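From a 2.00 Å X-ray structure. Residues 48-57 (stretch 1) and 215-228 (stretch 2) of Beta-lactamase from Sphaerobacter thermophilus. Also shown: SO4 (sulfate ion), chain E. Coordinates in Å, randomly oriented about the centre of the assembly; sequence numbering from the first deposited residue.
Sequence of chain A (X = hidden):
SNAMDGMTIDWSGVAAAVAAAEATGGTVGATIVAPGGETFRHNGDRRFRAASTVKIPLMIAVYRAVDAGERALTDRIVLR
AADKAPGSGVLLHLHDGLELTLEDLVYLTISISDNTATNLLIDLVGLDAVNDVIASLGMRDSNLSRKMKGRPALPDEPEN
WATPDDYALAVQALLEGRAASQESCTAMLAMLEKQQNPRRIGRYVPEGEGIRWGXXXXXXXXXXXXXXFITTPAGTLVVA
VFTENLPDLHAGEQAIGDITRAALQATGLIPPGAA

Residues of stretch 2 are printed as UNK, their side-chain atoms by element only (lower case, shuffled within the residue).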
# COMPACT_ATOMS: atom_id res chain seq x y z
N PHE A 48 6.21 10.57 5.66
CA PHE A 48 6.52 9.34 6.41
C PHE A 48 7.40 8.43 5.53
O PHE A 48 7.38 8.55 4.30
CB PHE A 48 5.22 8.56 6.68
CG PHE A 48 4.27 9.28 7.60
CD1 PHE A 48 4.23 8.97 8.95
CD2 PHE A 48 3.43 10.27 7.12
CE1 PHE A 48 3.36 9.63 9.83
CE2 PHE A 48 2.55 10.95 7.98
CZ PHE A 48 2.52 10.62 9.34
N ARG A 49 8.15 7.51 6.13
CA ARG A 49 8.81 6.47 5.35
C ARG A 49 7.74 5.61 4.70
O ARG A 49 6.80 5.16 5.36
CB ARG A 49 9.75 5.60 6.21
CG ARG A 49 10.90 6.40 6.84
CD ARG A 49 11.86 5.52 7.65
NE ARG A 49 12.65 6.33 8.56
CZ ARG A 49 13.78 6.93 8.22
NH1 ARG A 49 14.26 6.79 6.99
NH2 ARG A 49 14.43 7.66 9.10
N ALA A 50 7.85 5.41 3.40
CA ALA A 50 6.84 4.64 2.70
C ALA A 50 6.94 3.17 3.07
O ALA A 50 5.93 2.46 3.06
CB ALA A 50 6.98 4.80 1.18
N ALA A 51 8.15 2.72 3.41
CA ALA A 51 8.37 1.28 3.54
C ALA A 51 7.82 0.59 2.28
O ALA A 51 7.92 1.12 1.17
CB ALA A 51 7.69 0.74 4.80
N SER A 52 7.21 -0.57 2.45
CA SER A 52 6.72 -1.33 1.31
C SER A 52 5.51 -0.77 0.55
O SER A 52 5.12 -1.35 -0.46
CB SER A 52 6.42 -2.77 1.74
OG SER A 52 7.63 -3.44 2.02
N THR A 53 4.90 0.32 1.02
CA THR A 53 3.71 0.82 0.32
C THR A 53 4.09 1.31 -1.07
O THR A 53 3.26 1.34 -1.97
CB THR A 53 2.99 1.96 1.08
OG1 THR A 53 3.85 3.10 1.18
CG2 THR A 53 2.57 1.50 2.46
N VAL A 54 5.36 1.64 -1.25
CA VAL A 54 5.83 2.15 -2.54
C VAL A 54 5.78 1.06 -3.64
O VAL A 54 5.98 1.33 -4.82
CB VAL A 54 7.26 2.77 -2.42
CG1 VAL A 54 8.31 1.69 -2.21
CG2 VAL A 54 7.57 3.68 -3.63
N LYS A 55 5.50 -0.17 -3.24
CA LYS A 55 5.32 -1.22 -4.23
C LYS A 55 4.05 -1.01 -5.06
O LYS A 55 3.87 -1.65 -6.10
CB LYS A 55 5.38 -2.59 -3.56
CG LYS A 55 6.74 -2.81 -2.91
CD LYS A 55 6.83 -4.10 -2.09
CE LYS A 55 8.20 -4.17 -1.40
NZ LYS A 55 8.38 -5.46 -0.66
N ILE A 56 3.17 -0.11 -4.62
CA ILE A 56 1.97 0.19 -5.39
C ILE A 56 2.31 0.91 -6.69
O ILE A 56 2.01 0.42 -7.77
CB ILE A 56 0.94 1.00 -4.56
CG1 ILE A 56 0.29 0.11 -3.49
CG2 ILE A 56 -0.14 1.61 -5.49
CD1 ILE A 56 -0.56 0.90 -2.48
N PRO A 57 2.94 2.09 -6.60
CA PRO A 57 3.30 2.74 -7.86
C PRO A 57 4.27 1.91 -8.70
O PRO A 57 4.26 2.05 -9.91
CB PRO A 57 3.94 4.07 -7.42
CG PRO A 57 4.32 3.86 -5.99
CD PRO A 57 3.29 2.92 -5.43
N UNK A 215 -5.07 -4.22 -0.04
CA UNK A 215 -4.18 -3.21 0.49
C UNK A 215 -2.73 -3.60 0.24
O UNK A 215 -2.43 -4.75 -0.08
o UNK A 215 -3.66 -3.94 2.76
c UNK A 215 -4.42 -3.01 1.98
N UNK A 216 -1.84 -2.63 0.38
CA UNK A 216 -0.41 -2.90 0.46
C UNK A 216 0.05 -2.37 1.81
O UNK A 216 -0.05 -1.16 2.09
c UNK A 216 1.91 -2.56 -0.56
c UNK A 216 3.55 -4.52 -0.50
c UNK A 216 2.13 -4.05 -0.87
c UNK A 216 0.40 -2.23 -0.65
n UNK A 216 3.72 -4.75 0.98
N UNK A 217 0.55 -3.28 2.63
CA UNK A 217 1.12 -2.93 3.92
C UNK A 217 2.55 -2.44 3.75
O UNK A 217 3.17 -2.62 2.69
c UNK A 217 1.22 -4.19 4.79
o UNK A 217 1.87 -5.22 4.03
c UNK A 217 -0.18 -4.67 5.20
N UNK A 218 3.07 -1.83 4.81
CA UNK A 218 4.46 -1.46 4.88
C UNK A 218 4.94 -1.49 6.33
O UNK A 218 4.26 -1.00 7.23
N UNK A 219 6.11 -2.08 6.54
CA UNK A 219 6.64 -2.24 7.89
C UNK A 219 8.16 -2.11 7.88
O UNK A 219 8.82 -2.68 7.02
c UNK A 219 6.30 -3.62 8.45
o UNK A 219 4.94 -3.95 8.20
N UNK A 220 8.68 -1.35 8.84
CA UNK A 220 10.11 -1.24 9.12
C UNK A 220 10.15 -1.06 10.62
O UNK A 220 9.11 -0.83 11.23
c UNK A 220 11.50 0.02 7.18
c UNK A 220 10.67 0.03 8.47
c UNK A 220 11.13 1.21 6.31
c UNK A 220 11.41 -1.28 6.42
N UNK A 221 11.33 -1.12 11.23
CA UNK A 221 11.38 -0.83 12.66
C UNK A 221 10.85 0.60 12.90
O UNK A 221 11.24 1.54 12.18
c UNK A 221 12.79 -1.11 13.28
c UNK A 221 13.91 -0.73 12.34
o UNK A 221 12.94 -0.40 14.52
N UNK A 222 9.92 0.74 13.84
CA UNK A 222 9.27 2.02 14.12
C UNK A 222 8.28 2.49 13.06
O UNK A 222 7.79 3.62 13.11
N UNK A 223 7.98 1.63 12.09
CA UNK A 223 7.11 2.03 10.99
C UNK A 223 6.04 0.99 10.67
O UNK A 223 6.36 -0.16 10.35
c UNK A 223 8.81 3.55 9.90
c UNK A 223 7.91 2.32 9.71
c UNK A 223 6.95 2.54 8.55
N UNK A 224 4.77 1.38 10.75
CA UNK A 224 3.67 0.48 10.40
C UNK A 224 2.64 1.22 9.53
O UNK A 224 1.99 2.17 9.99
c UNK A 224 4.08 -0.82 12.53
c UNK A 224 3.01 -0.14 11.66
c UNK A 224 1.89 -1.14 11.28
N UNK A 225 2.53 0.81 8.26
CA UNK A 225 1.64 1.47 7.30
C UNK A 225 0.70 0.46 6.65
O UNK A 225 1.01 -0.73 6.60
c UNK A 225 2.44 2.17 6.17
n UNK A 225 4.69 3.02 5.86
o UNK A 225 3.56 3.61 7.72
c UNK A 225 3.62 2.99 6.66
N UNK A 226 -0.42 0.95 6.12
CA UNK A 226 -1.28 0.16 5.24
C UNK A 226 -2.06 1.10 4.32
O UNK A 226 -2.58 2.13 4.76
c UNK A 226 -2.22 -0.75 6.05
o UNK A 226 -3.61 -2.68 5.76
o UNK A 226 -2.18 -2.23 4.15
c UNK A 226 -2.70 -1.98 5.26
N UNK A 227 -2.11 0.78 3.04
CA UNK A 227 -2.76 1.64 2.05
C UNK A 227 -3.67 0.79 1.20
O UNK A 227 -3.22 -0.18 0.60
c UNK A 227 -2.43 3.00 -0.07
c UNK A 227 -0.83 3.28 1.89
c UNK A 227 -1.71 2.31 1.12
N UNK A 228 -4.96 1.11 1.16
CA UNK A 228 -5.84 0.28 0.36
C UNK A 228 -7.28 0.74 0.27
O UNK A 228 -7.58 1.93 0.42
S SO4 E . 5.34 -5.51 4.95
O1 SO4 E . 6.37 -4.48 4.73
O2 SO4 E . 4.50 -5.58 3.75
O3 SO4 E . 5.97 -6.81 5.20
O4 SO4 E . 4.51 -5.17 6.11
O HOH W 1 8.91 -2.28 4.30

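Position 215 carries one carbon followed by one oxygen, and its side chain stays 7.1 Å or more from stretch 1; this is Ser215. Position 216 has four carbons in a row ending in a nitrogen, the chain of a lysine, Lys216. It packs against Ser52, Lys55 and Ile56: CB lies 3.7 Å from Ile56 CG1, CE lies 3.7 Å from Lys55 CD, and NZ comes within 3.4 Å of Ser52 CB. Chi2 and chi4, both p, bend the chain forward along its own strand.

At position 217 a single carbon bears one oxygen and one carbon, the fork of a threonine. The side chain of Thr217 points away from stretch 1, and OG1 donates to sulfate O2 at 2.7 Å, while its backbone O accepts a hydrogen bond from Lys216 NZ at 2.8 Å. Position 218 has no side-chain atoms and is Gly218. Gly218 CA is 4.2 Å from Ser52 CA, the nearest pair in the register there; an ideal CB would sit only 3.1 Å from Ala50 O and 3.2 Å from Ala51 CB, so the bare backbone permits the approach.

Position 219 again shows one carbon and one oxygen, with CA-to-CB pointing away from stretch 1. It is Ser219, whose OG makes a very short 2.5 Å hydrogen bond to sulfate O4; its backbone O receives a hydrogen bond from water 1 at 2.8 Å, and the same water lies 2.9 Å from Ser52 OG in a second hydrogen bond. Position 220 holds four carbons forked at the second, as in leucine, and one branch end approaches the methyl of Ala51: Leu220 CD2 is 3.8 Å from Ala51 CB.

Position 221, a carbon carrying one oxygen and one carbon, is exposed and out of reach: Thr221. Position 222 lacks a side chain and has a phi of 72°, which favours glycine; Gly222 lies within the type II turn joining the strands. At position 223 three carbons form a simple fork, Val223, with CG1 4.2 Å from Ala51 CB. Position 224 has the same three-carbon fork but points away, Val224.

Position 225 has two carbons, the second carrying one oxygen and one nitrogen: an amide, hence Asn225. Its ND2 donates to Arg49 O at 3.0 Å and, weakly, to Ala50 O at 3.1 Å. Position 226 bears two carbons and two terminal oxygens, a carboxylate; Asp226 OD1 accepts from Ser215 OG at 2.7 Å. Position 227 is another three-carbon fork, Val227, whose CG1 packs 3.7 Å from Ile56 CD1. Position 228 is without side chain; in Gly228 a CB would clash with Ser215 CB.

The contact, burying 590 Å² in all, sets a hairpin against the end of a short strand, the loop after it, a 3-10 segment and helical residues including Ile56. The amide of Asn225 bonds to the carbonyls of Arg49, at the strand end, and, weakly, Ala50, in the loop; apolar groups pack around Ala51 and Ile56, and Gly218 lets the chains close in beside the sulfate.

Stretch 2 (215-228) SKTGSLTGVVNDVG
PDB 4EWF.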